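Local coordinates for fervidolysin (Fervidobacterium pennivorans, PDB 1R6V), which degrades keratin into peptides as a calcium-binding, subtilisin-like serine protease, allowing the bacterium to grow on native feathers, at residues Ser152-Val158 with Ala221-Lys225; Ala261-Ser267 with Gly288-Ser294; Asp578-Arg582 with Gln660-Val664. The protein carries 1 engineered substitution. All blocks are in the same frame, centred on the assembly; numbering follows the deposited sequence.

Contact 1 of 3, residues Ser152-Val158 with Ala221-Lys225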
ATOM      1  N   SER A 152     -19.958  13.525  21.347  1.00 15.68           N
ATOM      2  CA  SER A 152     -19.387  12.305  21.930  1.00 16.35           C
ATOM      3  C   SER A 152     -19.286  11.139  20.930  1.00 16.59           C
ATOM      4  O   SER A 152     -18.991  10.004  21.315  1.00 14.80           O
ATOM      5  CB  SER A 152     -20.239  11.860  23.118  1.00 17.21           C
ATOM      6  OG  SER A 152     -21.541  11.517  22.671  1.00 17.71           O
ATOM      7  N   GLY A 153     -19.545  11.417  19.656  1.00 14.94           N
ATOM      8  CA  GLY A 153     -19.474  10.371  18.643  1.00 14.98           C
ATOM      9  C   GLY A 153     -20.815   9.747  18.281  1.00 14.31           C
ATOM     10  O   GLY A 153     -20.868   8.735  17.596  1.00 13.31           O
ATOM     11  N   THR A 154     -21.908  10.351  18.743  1.00 13.72           N
ATOM     12  CA  THR A 154     -23.246   9.833  18.453  1.00 15.50           C
ATOM     13  C   THR A 154     -23.480   9.541  16.968  1.00 15.30           C
ATOM     14  O   THR A 154     -23.244  10.399  16.126  1.00 15.96           O
ATOM     15  CB  THR A 154     -24.312  10.838  18.914  1.00 17.63           C
ATOM     16  OG1 THR A 154     -24.076  11.162  20.291  1.00 20.24           O
ATOM     17  CG2 THR A 154     -25.705  10.246  18.770  1.00 18.28           C
ATOM     18  N   ASN A 155     -23.962   8.330  16.683  1.00 15.05           N
ATOM     19  CA  ASN A 155     -24.269   7.842  15.328  1.00 14.59           C
ATOM     20  C   ASN A 155     -23.055   7.546  14.448  1.00 15.86           C
ATOM     21  O   ASN A 155     -23.218   7.177  13.282  1.00 16.88           O
ATOM     22  CB  ASN A 155     -25.168   8.823  14.564  1.00 14.16           C
ATOM     23  CG  ASN A 155     -26.478   9.110  15.295  1.00 14.88           C
ATOM     24  OD1 ASN A 155     -27.105   8.206  15.844  1.00 17.00           O
ATOM     25  ND2 ASN A 155     -26.899  10.362  15.276  1.00 13.83           N
ATOM     26  N   ILE A 156     -21.852   7.717  14.980  1.00 13.02           N
ATOM     27  CA  ILE A 156     -20.659   7.459  14.181  1.00 13.46           C
ATOM     28  C   ILE A 156     -20.247   6.004  14.354  1.00 14.29           C
ATOM     29  O   ILE A 156     -20.160   5.514  15.477  1.00 14.49           O
ATOM     30  CB  ILE A 156     -19.476   8.392  14.602  1.00 13.95           C
ATOM     31  CG1 ILE A 156     -19.872   9.865  14.444  1.00 14.84           C
ATOM     32  CG2 ILE A 156     -18.239   8.084  13.742  1.00 12.73           C
ATOM     33  CD1 ILE A 156     -20.407  10.242  13.051  1.00 15.97           C
ATOM     34  N   ILE A 157     -20.026   5.308  13.239  1.00 12.97           N
ATOM     35  CA  ILE A 157     -19.607   3.906  13.274  1.00 12.99           C
ATOM     36  C   ILE A 157     -18.092   3.859  13.050  1.00 11.41           C
ATOM     37  O   ILE A 157     -17.584   4.385  12.068  1.00 12.40           O
ATOM     38  CB  ILE A 157     -20.306   3.078  12.160  1.00 13.44           C
ATOM     39  CG1 ILE A 157     -21.796   2.941  12.484  1.00 15.06           C
ATOM     40  CG2 ILE A 157     -19.685   1.676  12.054  1.00 14.52           C
ATOM     41  CD1 ILE A 157     -22.616   2.362  11.335  1.00 15.77           C
ATOM     42  N   VAL A 158     -17.380   3.228  13.981  1.00 10.77           N
ATOM     43  CA  VAL A 158     -15.924   3.108  13.898  1.00  8.62           C
ATOM     44  C   VAL A 158     -15.541   1.656  13.638  1.00  9.57           C
ATOM     45  O   VAL A 158     -15.903   0.774  14.436  1.00 10.64           O
ATOM     46  CB  VAL A 158     -15.266   3.487  15.248  1.00 11.18           C
ATOM     47  CG1 VAL A 158     -13.763   3.259  15.193  1.00 10.12           C
ATOM     48  CG2 VAL A 158     -15.593   4.928  15.606  1.00 11.56           C
ATOM     49  N   ALA A 221     -14.877   8.485  22.710  1.00 12.09           N
ATOM     50  CA  ALA A 221     -16.152   8.717  22.027  1.00 13.01           C
ATOM     51  C   ALA A 221     -17.195   7.718  22.537  1.00 14.19           C
ATOM     52  O   ALA A 221     -17.572   6.777  21.838  1.00 12.14           O
ATOM     53  CB  ALA A 221     -15.951   8.551  20.509  1.00 12.37           C
ATOM     54  N   PRO A 222     -17.695   7.925  23.764  1.00 14.92           N
ATOM     55  CA  PRO A 222     -18.690   7.004  24.320  1.00 15.11           C
ATOM     56  C   PRO A 222     -20.009   6.938  23.561  1.00 13.67           C
ATOM     57  O   PRO A 222     -20.807   6.039  23.787  1.00 14.13           O
ATOM     58  CB  PRO A 222     -18.850   7.483  25.757  1.00 14.14           C
ATOM     59  CG  PRO A 222     -18.528   8.954  25.673  1.00 15.17           C
ATOM     60  CD  PRO A 222     -17.377   9.017  24.698  1.00 16.11           C
ATOM     61  N   GLY A 223     -20.221   7.875  22.650  1.00 13.93           N
ATOM     62  CA  GLY A 223     -21.459   7.857  21.883  1.00 15.36           C
ATOM     63  C   GLY A 223     -21.361   7.047  20.600  1.00 15.30           C
ATOM     64  O   GLY A 223     -22.382   6.697  19.989  1.00 13.84           O
ATOM     65  N   ALA A 224     -20.130   6.742  20.192  1.00 13.77           N
ATOM     66  CA  ALA A 224     -19.892   5.978  18.964  1.00 15.21           C
ATOM     67  C   ALA A 224     -20.181   4.493  19.119  1.00 14.95           C
ATOM     68  O   ALA A 224     -20.486   4.019  20.211  1.00 14.38           O
ATOM     69  CB  ALA A 224     -18.454   6.179  18.493  1.00 16.24           C
ATOM     70  N   LYS A 225     -20.092   3.767  18.006  1.00 14.57           N
ATOM     71  CA  LYS A 225     -20.323   2.329  17.992  1.00 15.73           C
ATOM     72  C   LYS A 225     -19.118   1.685  17.331  1.00 14.37           C
ATOM     73  O   LYS A 225     -18.506   2.268  16.441  1.00 15.46           O
ATOM     74  CB  LYS A 225     -21.584   1.974  17.192  1.00 19.19           C
ATOM     75  CG  LYS A 225     -22.884   2.421  17.851  1.00 20.77           C
ATOM     76  CD  LYS A 225     -23.091   1.706  19.169  1.00 23.10           C
ATOM     77  CE  LYS A 225     -24.533   1.827  19.658  1.00 27.31           C
ATOM     78  NZ  LYS A 225     -24.902   3.236  19.931  1.00 28.29           N
TER
HETATM   79  O   HOH W   1     -24.117   5.860  18.107  1.00 27.59           O
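Three backbone hydrogen bonds tie these two segments together, and they show how a parallel strand pair can be prepared by the turns that lead into it. The first joins loop to loop, Gly-223 N donating a hydrogen bond to Ser-152 O at 2.8 Å. The other two flank one residue: Lys-225 N reaches Ile-156 O at 3.1 Å and Lys-225 O receives Val-158 N at 2.9 Å, so that Lys-225 pairs with Ile-157 in a parallel bridge. This is where strands 157-162 and 225-230 begin to run side by side in the largely parallel central sheet of the subtilisin-like catalytic domain. Each segment turns just before the bridge. A type II turn from Gly-153 to Ile-156 is closed by Ile-156 N to Gly-153 O at 3.0 Å, and a type I turn from Ala-221 to Ala-224 by Ala-224 N to Ala-221 O, also 3.0 Å.

The turns lie close enough for CA-H...O contacts, Ala-224 CA to Gly-153 O at 3.2 Å and Thr-154 CA to Gly-223 O at 3.6 Å. Glycine permits this approach: a CB on Gly-223 would clash with Ser-152 OG and Thr-154 N. Apolar contact is slight, Val-158 CG2 meeting Ala-224 CB at 4.3 Å, while Ile-156 and Val-158 pack on helix 380-397. From that helix Gln-396 OE1 accepts hydrogen bonds from the backbone N of Ser-152, Gly-153 and Thr-154. A water bridges Asn-155 N (2.9 Å) and Gly-223 O (2.7 Å), with a weak third bond from Lys-225 NZ at 3.3 Å.

Contact 2 of 3, residues Ala261-Ser267 with Gly288-Ser294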
ATOM      1  N   ALA A 261     -19.198   2.500   8.103  1.00 14.64           N
ATOM      2  CA  ALA A 261     -18.113   2.992   8.959  1.00 15.05           C
ATOM      3  C   ALA A 261     -17.630   4.344   8.422  1.00 14.19           C
ATOM      4  O   ALA A 261     -17.475   4.506   7.213  1.00 15.08           O
ATOM      5  CB  ALA A 261     -16.945   1.985   8.977  1.00 15.24           C
ATOM      6  N   LYS A 262     -17.417   5.326   9.304  1.00 13.53           N
ATOM      7  CA  LYS A 262     -16.929   6.632   8.868  1.00 14.39           C
ATOM      8  C   LYS A 262     -15.466   6.860   9.236  1.00 12.84           C
ATOM      9  O   LYS A 262     -14.835   7.805   8.765  1.00 11.00           O
ATOM     10  CB  LYS A 262     -17.803   7.759   9.428  1.00 16.36           C
ATOM     11  CG  LYS A 262     -19.211   7.765   8.862  1.00 24.44           C
ATOM     12  CD  LYS A 262     -19.198   7.752   7.360  1.00 27.29           C
ATOM     13  CE  LYS A 262     -20.611   7.575   6.809  1.00 31.08           C
ATOM     14  NZ  LYS A 262     -20.587   7.423   5.326  1.00 34.76           N
ATOM     15  N   VAL A 263     -14.930   6.005  10.100  1.00 11.76           N
ATOM     16  CA  VAL A 263     -13.513   6.085  10.443  1.00 11.12           C
ATOM     17  C   VAL A 263     -13.086   4.657  10.802  1.00 11.29           C
ATOM     18  O   VAL A 263     -13.893   3.871  11.307  1.00 11.02           O
ATOM     19  CB  VAL A 263     -13.239   7.079  11.627  1.00 13.98           C
ATOM     20  CG1 VAL A 263     -14.090   6.713  12.843  1.00 13.35           C
ATOM     21  CG2 VAL A 263     -11.753   7.068  11.979  1.00 11.27           C
ATOM     22  N   MET A 264     -11.847   4.300  10.463  1.00  8.44           N
ATOM     23  CA  MET A 264     -11.309   2.961  10.771  1.00  8.93           C
ATOM     24  C   MET A 264      -9.994   3.103  11.508  1.00  9.33           C
ATOM     25  O   MET A 264      -9.225   4.015  11.228  1.00 10.79           O
ATOM     26  CB  MET A 264     -11.024   2.165   9.490  1.00 10.05           C
ATOM     27  CG  MET A 264     -12.230   2.053   8.544  1.00  9.39           C
ATOM     28  SD  MET A 264     -12.084   0.614   7.384  1.00  5.13           S
ATOM     29  CE  MET A 264     -13.239   1.163   6.066  1.00 16.21           C
ATOM     30  N   ASN A 265      -9.735   2.173  12.423  1.00  9.00           N
ATOM     31  CA  ASN A 265      -8.499   2.178  13.202  1.00 11.13           C
ATOM     32  C   ASN A 265      -7.652   0.987  12.735  1.00 12.35           C
ATOM     33  O   ASN A 265      -8.144  -0.135  12.699  1.00 12.73           O
ATOM     34  CB  ASN A 265      -8.823   2.052  14.695  1.00 11.46           C
ATOM     35  CG  ASN A 265      -7.568   2.087  15.557  1.00 13.28           C
ATOM     36  OD1 ASN A 265      -6.948   1.045  15.832  1.00 14.84           O
ATOM     37  ND2 ASN A 265      -7.170   3.287  15.958  1.00  9.30           N
ATOM     38  N   HIS A 266      -6.408   1.253  12.341  1.00 10.52           N
ATOM     39  CA  HIS A 266      -5.478   0.215  11.858  1.00 12.28           C
ATOM     40  C   HIS A 266      -4.140   0.251  12.590  1.00 13.13           C
ATOM     41  O   HIS A 266      -3.511   1.308  12.658  1.00 14.10           O
ATOM     42  CB  HIS A 266      -5.114   0.432  10.386  1.00 10.57           C
ATOM     43  CG  HIS A 266      -6.282   0.440   9.453  1.00 12.22           C
ATOM     44  ND1 HIS A 266      -6.753  -0.704   8.835  1.00 10.55           N
ATOM     45  CD2 HIS A 266      -7.069   1.457   9.031  1.00 13.86           C
ATOM     46  CE1 HIS A 266      -7.789  -0.383   8.074  1.00 13.25           C
ATOM     47  NE2 HIS A 266      -7.999   0.921   8.175  1.00 12.48           N
ATOM     48  N   SER A 267      -3.688  -0.883  13.110  1.00 13.24           N
ATOM     49  CA  SER A 267      -2.368  -0.914  13.738  1.00 12.73           C
ATOM     50  C   SER A 267      -1.686  -2.200  13.304  1.00 13.19           C
ATOM     51  O   SER A 267      -1.432  -3.104  14.110  1.00 11.75           O
ATOM     52  CB  SER A 267      -2.473  -0.839  15.258  1.00 15.11           C
ATOM     53  OG  SER A 267      -2.888   0.471  15.637  1.00 18.30           O
ATOM     54  N   GLY A 288     -15.549   8.888   1.760  1.00 17.22           N
ATOM     55  CA  GLY A 288     -15.483   9.787   2.899  1.00 15.77           C
ATOM     56  C   GLY A 288     -15.054   9.196   4.225  1.00 17.28           C
ATOM     57  O   GLY A 288     -15.242   9.837   5.255  1.00 17.54           O
ATOM     58  N   VAL A 289     -14.478   7.997   4.217  1.00 13.19           N
ATOM     59  CA  VAL A 289     -14.055   7.378   5.471  1.00 13.18           C
ATOM     60  C   VAL A 289     -12.629   7.775   5.806  1.00 12.29           C
ATOM     61  O   VAL A 289     -11.746   7.770   4.937  1.00 12.23           O
ATOM     62  CB  VAL A 289     -14.119   5.831   5.429  1.00 13.50           C
ATOM     63  CG1 VAL A 289     -15.445   5.345   4.823  1.00 11.07           C
ATOM     64  CG2 VAL A 289     -12.950   5.301   4.683  1.00 23.20           C
ATOM     65  N   VAL A 290     -12.410   8.102   7.079  1.00 10.81           N
ATOM     66  CA  VAL A 290     -11.099   8.507   7.582  1.00  9.90           C
ATOM     67  C   VAL A 290     -10.355   7.248   7.982  1.00 11.38           C
ATOM     68  O   VAL A 290     -10.938   6.368   8.600  1.00 11.15           O
ATOM     69  CB  VAL A 290     -11.256   9.436   8.812  1.00  9.48           C
ATOM     70  CG1 VAL A 290      -9.884   9.743   9.450  1.00 12.42           C
ATOM     71  CG2 VAL A 290     -11.913  10.734   8.354  1.00 12.42           C
ATOM     72  N   MET A 291      -9.079   7.162   7.615  1.00  8.21           N
ATOM     73  CA  MET A 291      -8.278   5.983   7.928  1.00  8.93           C
ATOM     74  C   MET A 291      -7.126   6.372   8.849  1.00  9.47           C
ATOM     75  O   MET A 291      -6.216   7.065   8.420  1.00 10.85           O
ATOM     76  CB  MET A 291      -7.744   5.366   6.624  1.00  9.44           C
ATOM     77  CG  MET A 291      -8.870   4.862   5.675  1.00 10.26           C
ATOM     78  SD  MET A 291      -9.906   3.438   6.207  1.00  4.22           S
ATOM     79  CE  MET A 291      -9.291   2.086   5.066  1.00 10.49           C
ATOM     80  N   VAL A 292      -7.202   5.921  10.104  1.00 10.14           N
ATOM     81  CA  VAL A 292      -6.192   6.193  11.136  1.00 10.84           C
ATOM     82  C   VAL A 292      -5.288   4.960  11.201  1.00 11.18           C
ATOM     83  O   VAL A 292      -5.777   3.833  11.345  1.00 10.88           O
ATOM     84  CB  VAL A 292      -6.873   6.434  12.513  1.00  9.88           C
ATOM     85  CG1 VAL A 292      -5.812   6.701  13.589  1.00 11.81           C
ATOM     86  CG2 VAL A 292      -7.835   7.653  12.410  1.00 11.60           C
ATOM     87  N   VAL A 293      -3.986   5.171  11.070  1.00 10.96           N
ATOM     88  CA  VAL A 293      -3.034   4.055  11.086  1.00 11.59           C
ATOM     89  C   VAL A 293      -1.905   4.360  12.045  1.00 11.65           C
ATOM     90  O   VAL A 293      -1.347   5.465  12.044  1.00 12.02           O
ATOM     91  CB  VAL A 293      -2.422   3.824   9.690  1.00 12.05           C
ATOM     92  CG1 VAL A 293      -1.504   2.594   9.702  1.00 14.51           C
ATOM     93  CG2 VAL A 293      -3.530   3.670   8.674  1.00 11.87           C
ATOM     94  N   SER A 294      -1.546   3.381  12.860  1.00 12.68           N
ATOM     95  CA  SER A 294      -0.463   3.631  13.791  1.00 14.62           C
ATOM     96  C   SER A 294       0.876   3.677  13.042  1.00 16.45           C
ATOM     97  O   SER A 294       1.074   2.993  12.025  1.00 16.02           O
ATOM     98  CB  SER A 294      -0.428   2.533  14.852  1.00 17.00           C
ATOM     99  OG  SER A 294       0.046   1.356  14.243  1.00 25.14           O
TER
HETATM  100  O   HOH W   2     -15.921  10.116   7.626  1.00 29.96           O
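A beta-alpha-beta unit, the repeating element of the subtilisin fold, is built here from strand 263-269, helix 275-286 and strand 290-294, and the contact is the pairing of its two parallel strands. Their axes approach to 4.8 Å at an angle of 16°. Five hydrogen bonds alternate in direction as parallel pairing demands: Val-290 N to Lys-262 O (3.0 Å), Met-264 N to Val-290 O (2.9 Å), Val-292 N to Met-264 O (3.0 Å), His-266 N to Val-292 O (2.8 Å) and Ser-294 N to His-266 O (2.9 Å). Gly-288, at positive phi, ends the helix as the C-prime residue of a Schellman motif and turns the chain into the second strand.

Side chains divide between two faces. On one, Val-263 CG2 touches Val-290 CB and Val-292 CG2, both at 4.0 Å. On the other, Met-264 CG lies 3.6 Å from Met-291 SD, and that sulfur stands 4.8 Å from the His-266 ring centroid, at the ring edge, a Met-aromatic contact. His-266 ND1 is hydrogen-bonded to Trp-268 NE1.

Helices cover both faces. Met-264 and Met-291 pack against helices 246-258 and 275-286; Phe-281 of the latter also meets the His-266 ring. Against the face that carries Asn-265 and Val-292 lies helix 380-397, whose Thr-388 OG1 is hydrogen-bonded to Asn-265 ND2 and whose Ser-381, inferred to belong to the charge relay system, touches Ser-267. Along its other edge strand 263-269 pairs with strand 157-162, which carries the inferred charge-relay residue Asp-162 close to Asn-265.

Contact 3 of 3, residues Asp578-Arg582 with Gln660-Val664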
ATOM      1  N   ASP A 578       7.696  -7.413 -32.069  1.00 21.82           N
ATOM      2  CA  ASP A 578       7.003  -7.448 -30.793  1.00 20.82           C
ATOM      3  C   ASP A 578       7.652  -8.612 -30.032  1.00 19.59           C
ATOM      4  O   ASP A 578       7.924  -9.662 -30.613  1.00 19.51           O
ATOM      5  CB  ASP A 578       5.515  -7.709 -31.037  1.00 22.42           C
ATOM      6  CG  ASP A 578       4.767  -8.056 -29.769  1.00 24.11           C
ATOM      7  OD1 ASP A 578       4.301  -9.212 -29.666  1.00 23.24           O
ATOM      8  OD2 ASP A 578       4.657  -7.178 -28.882  1.00 26.13           O
ATOM      9  N   PRO A 579       7.929  -8.436 -28.733  1.00 19.54           N
ATOM     10  CA  PRO A 579       8.557  -9.500 -27.940  1.00 19.43           C
ATOM     11  C   PRO A 579       7.771 -10.798 -27.870  1.00 19.26           C
ATOM     12  O   PRO A 579       8.341 -11.858 -27.622  1.00 17.16           O
ATOM     13  CB  PRO A 579       8.756  -8.860 -26.565  1.00 20.55           C
ATOM     14  CG  PRO A 579       7.810  -7.697 -26.555  1.00 25.89           C
ATOM     15  CD  PRO A 579       7.829  -7.188 -27.961  1.00 20.03           C
ATOM     16  N   LEU A 580       6.464 -10.696 -28.086  1.00 20.80           N
ATOM     17  CA  LEU A 580       5.578 -11.856 -28.072  1.00 23.23           C
ATOM     18  C   LEU A 580       5.379 -12.371 -29.488  1.00 23.81           C
ATOM     19  O   LEU A 580       4.592 -13.292 -29.718  1.00 23.26           O
ATOM     20  CB  LEU A 580       4.215 -11.487 -27.479  1.00 25.12           C
ATOM     21  CG  LEU A 580       4.103 -11.344 -25.964  1.00 28.12           C
ATOM     22  CD1 LEU A 580       4.927 -10.181 -25.460  1.00 29.45           C
ATOM     23  CD2 LEU A 580       2.628 -11.134 -25.612  1.00 29.63           C
ATOM     24  N   LEU A 581       6.089 -11.765 -30.434  1.00 23.47           N
ATOM     25  CA  LEU A 581       6.018 -12.146 -31.843  1.00 25.32           C
ATOM     26  C   LEU A 581       4.613 -12.042 -32.427  1.00 26.64           C
ATOM     27  O   LEU A 581       4.237 -12.836 -33.289  1.00 27.78           O
ATOM     28  CB  LEU A 581       6.550 -13.570 -32.037  1.00 25.14           C
ATOM     29  CG  LEU A 581       7.966 -13.798 -31.509  1.00 24.81           C
ATOM     30  CD1 LEU A 581       8.404 -15.233 -31.761  1.00 26.32           C
ATOM     31  CD2 LEU A 581       8.915 -12.817 -32.186  1.00 23.82           C
ATOM     32  N   ARG A 582       3.847 -11.057 -31.963  1.00 26.48           N
ATOM     33  CA  ARG A 582       2.486 -10.839 -32.455  1.00 27.25           C
ATOM     34  C   ARG A 582       2.544 -10.158 -33.825  1.00 27.52           C
ATOM     35  O   ARG A 582       1.610 -10.249 -34.629  1.00 28.32           O
ATOM     36  CB  ARG A 582       1.695  -9.964 -31.468  1.00 28.24           C
ATOM     37  CG  ARG A 582       1.348 -10.651 -30.139  1.00 29.44           C
ATOM     38  CD  ARG A 582       0.738  -9.678 -29.137  1.00 29.59           C
ATOM     39  NE  ARG A 582       1.715  -8.709 -28.649  1.00 30.88           N
ATOM     40  CZ  ARG A 582       1.478  -7.810 -27.699  1.00 31.60           C
ATOM     41  NH1 ARG A 582       0.283  -7.745 -27.123  1.00 31.80           N
ATOM     42  NH2 ARG A 582       2.447  -6.987 -27.310  1.00 31.42           N
ATOM     43  N   GLN A 660       4.369 -20.171 -26.233  1.00 29.14           N
ATOM     44  CA  GLN A 660       4.043 -18.832 -25.733  1.00 28.54           C
ATOM     45  C   GLN A 660       5.344 -18.062 -25.532  1.00 26.14           C
ATOM     46  O   GLN A 660       5.841 -17.955 -24.412  1.00 25.37           O
ATOM     47  CB  GLN A 660       3.314 -18.913 -24.386  1.00 31.40           C
ATOM     48  CG  GLN A 660       1.856 -19.332 -24.446  1.00 37.08           C
ATOM     49  CD  GLN A 660       1.010 -18.390 -25.278  1.00 39.22           C
ATOM     50  OE1 GLN A 660       0.834 -18.590 -26.483  1.00 43.23           O
ATOM     51  NE2 GLN A 660       0.489 -17.348 -24.643  1.00 40.52           N
ATOM     52  N   PRO A 661       5.912 -17.521 -26.618  1.00 23.60           N
ATOM     53  CA  PRO A 661       7.165 -16.769 -26.525  1.00 22.28           C
ATOM     54  C   PRO A 661       7.067 -15.376 -25.915  1.00 20.31           C
ATOM     55  O   PRO A 661       6.050 -14.695 -26.012  1.00 18.98           O
ATOM     56  CB  PRO A 661       7.621 -16.697 -27.975  1.00 22.26           C
ATOM     57  CG  PRO A 661       6.310 -16.514 -28.697  1.00 22.22           C
ATOM     58  CD  PRO A 661       5.454 -17.593 -28.019  1.00 24.11           C
ATOM     59  N   ILE A 662       8.150 -14.983 -25.262  1.00 20.69           N
ATOM     60  CA  ILE A 662       8.285 -13.657 -24.699  1.00 20.27           C
ATOM     61  C   ILE A 662       9.792 -13.416 -24.670  1.00 18.06           C
ATOM     62  O   ILE A 662      10.481 -13.821 -23.743  1.00 17.72           O
ATOM     63  CB  ILE A 662       7.654 -13.522 -23.269  1.00 22.40           C
ATOM     64  CG1 ILE A 662       8.041 -12.174 -22.677  1.00 26.74           C
ATOM     65  CG2 ILE A 662       8.104 -14.631 -22.353  1.00 23.77           C
ATOM     66  CD1 ILE A 662       7.738 -11.046 -23.563  1.00 28.55           C
ATOM     67  N   TYR A 663      10.300 -12.790 -25.727  1.00 17.53           N
ATOM     68  CA  TYR A 663      11.725 -12.520 -25.814  1.00 17.58           C
ATOM     69  C   TYR A 663      12.097 -11.286 -25.020  1.00 18.25           C
ATOM     70  O   TYR A 663      11.270 -10.398 -24.819  1.00 17.88           O
ATOM     71  CB  TYR A 663      12.159 -12.316 -27.269  1.00 16.91           C
ATOM     72  CG  TYR A 663      12.281 -13.611 -28.043  1.00 18.81           C
ATOM     73  CD1 TYR A 663      11.198 -14.128 -28.747  1.00 20.19           C
ATOM     74  CD2 TYR A 663      13.472 -14.341 -28.024  1.00 20.01           C
ATOM     75  CE1 TYR A 663      11.293 -15.345 -29.413  1.00 21.84           C
ATOM     76  CE2 TYR A 663      13.578 -15.561 -28.687  1.00 20.29           C
ATOM     77  CZ  TYR A 663      12.481 -16.052 -29.377  1.00 23.21           C
ATOM     78  OH  TYR A 663      12.567 -17.261 -30.024  1.00 26.35           O
ATOM     79  N   VAL A 664      13.347 -11.261 -24.565  1.00 16.09           N
ATOM     80  CA  VAL A 664      13.887 -10.124 -23.829  1.00 16.35           C
ATOM     81  C   VAL A 664      13.508  -8.887 -24.637  1.00 15.63           C
ATOM     82  O   VAL A 664      13.571  -8.880 -25.877  1.00 15.80           O
ATOM     83  CB  VAL A 664      15.433 -10.255 -23.705  1.00 15.75           C
ATOM     84  CG1 VAL A 664      16.062  -8.921 -23.379  1.00 17.69           C
ATOM     85  CG2 VAL A 664      15.771 -11.262 -22.596  1.00 16.86           C
TER
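Inside the second beta-sandwich domain, a type I beta turn from Asp-578 to Leu-581 lies in the loop between the antiparallel strands 573-577 and 584-589 and rests against the loop that leads into strand 666-669. Pro-579 has the most surface covered. Its carbonyl accepts the one hydrogen bond between the segments, from Tyr-663 N to Pro-579 O at 2.9 Å, and its CB meets Ile-662 CD1 at 3.9 Å. Tyr-663, next to Ser-606 and Ile-646 of the same sandwich, also presents its ring edge to the turn, with CE1 3.7 Å from Leu-581 CD1. Pro-661 completes the trio: its CG lies 3.9 Å from that same Leu-581 CD1, so one methyl touches both residues, and its carbonyl O receives a CA-H...O contact from Leu-580 CA at 3.5 Å. The turn is braced internally by Asp-578, whose OD1 accepts Arg-582 N at 3.0 Å and Arg-582 NE at 2.8 Å, while its OD2 forms a salt bridge with Arg-582 NH2 at 2.7 Å.

Overall arrangement
Along the chain the three contacts follow in series, each closing before the next opens. Contacts 1 and 2 have centres 14 Å apart and share the largely parallel central sheet of the catalytic domain: strands 157-162 and 263-269 are neighbours in it, joined by a probable hydrogen bond from Lys-262 N to Ile-157 O at 2.9 Å, with Val-158 packing on Val-263. Helix 380-397 packs against both. Contact 3 belongs to the second beta-sandwich domain, across the centre of the chain, with its centre 57 Å from that of contact 1 and 45 Å from that of contact 2. The protein thus keeps its catalytic core apart from a sandwich that may help engage substrate.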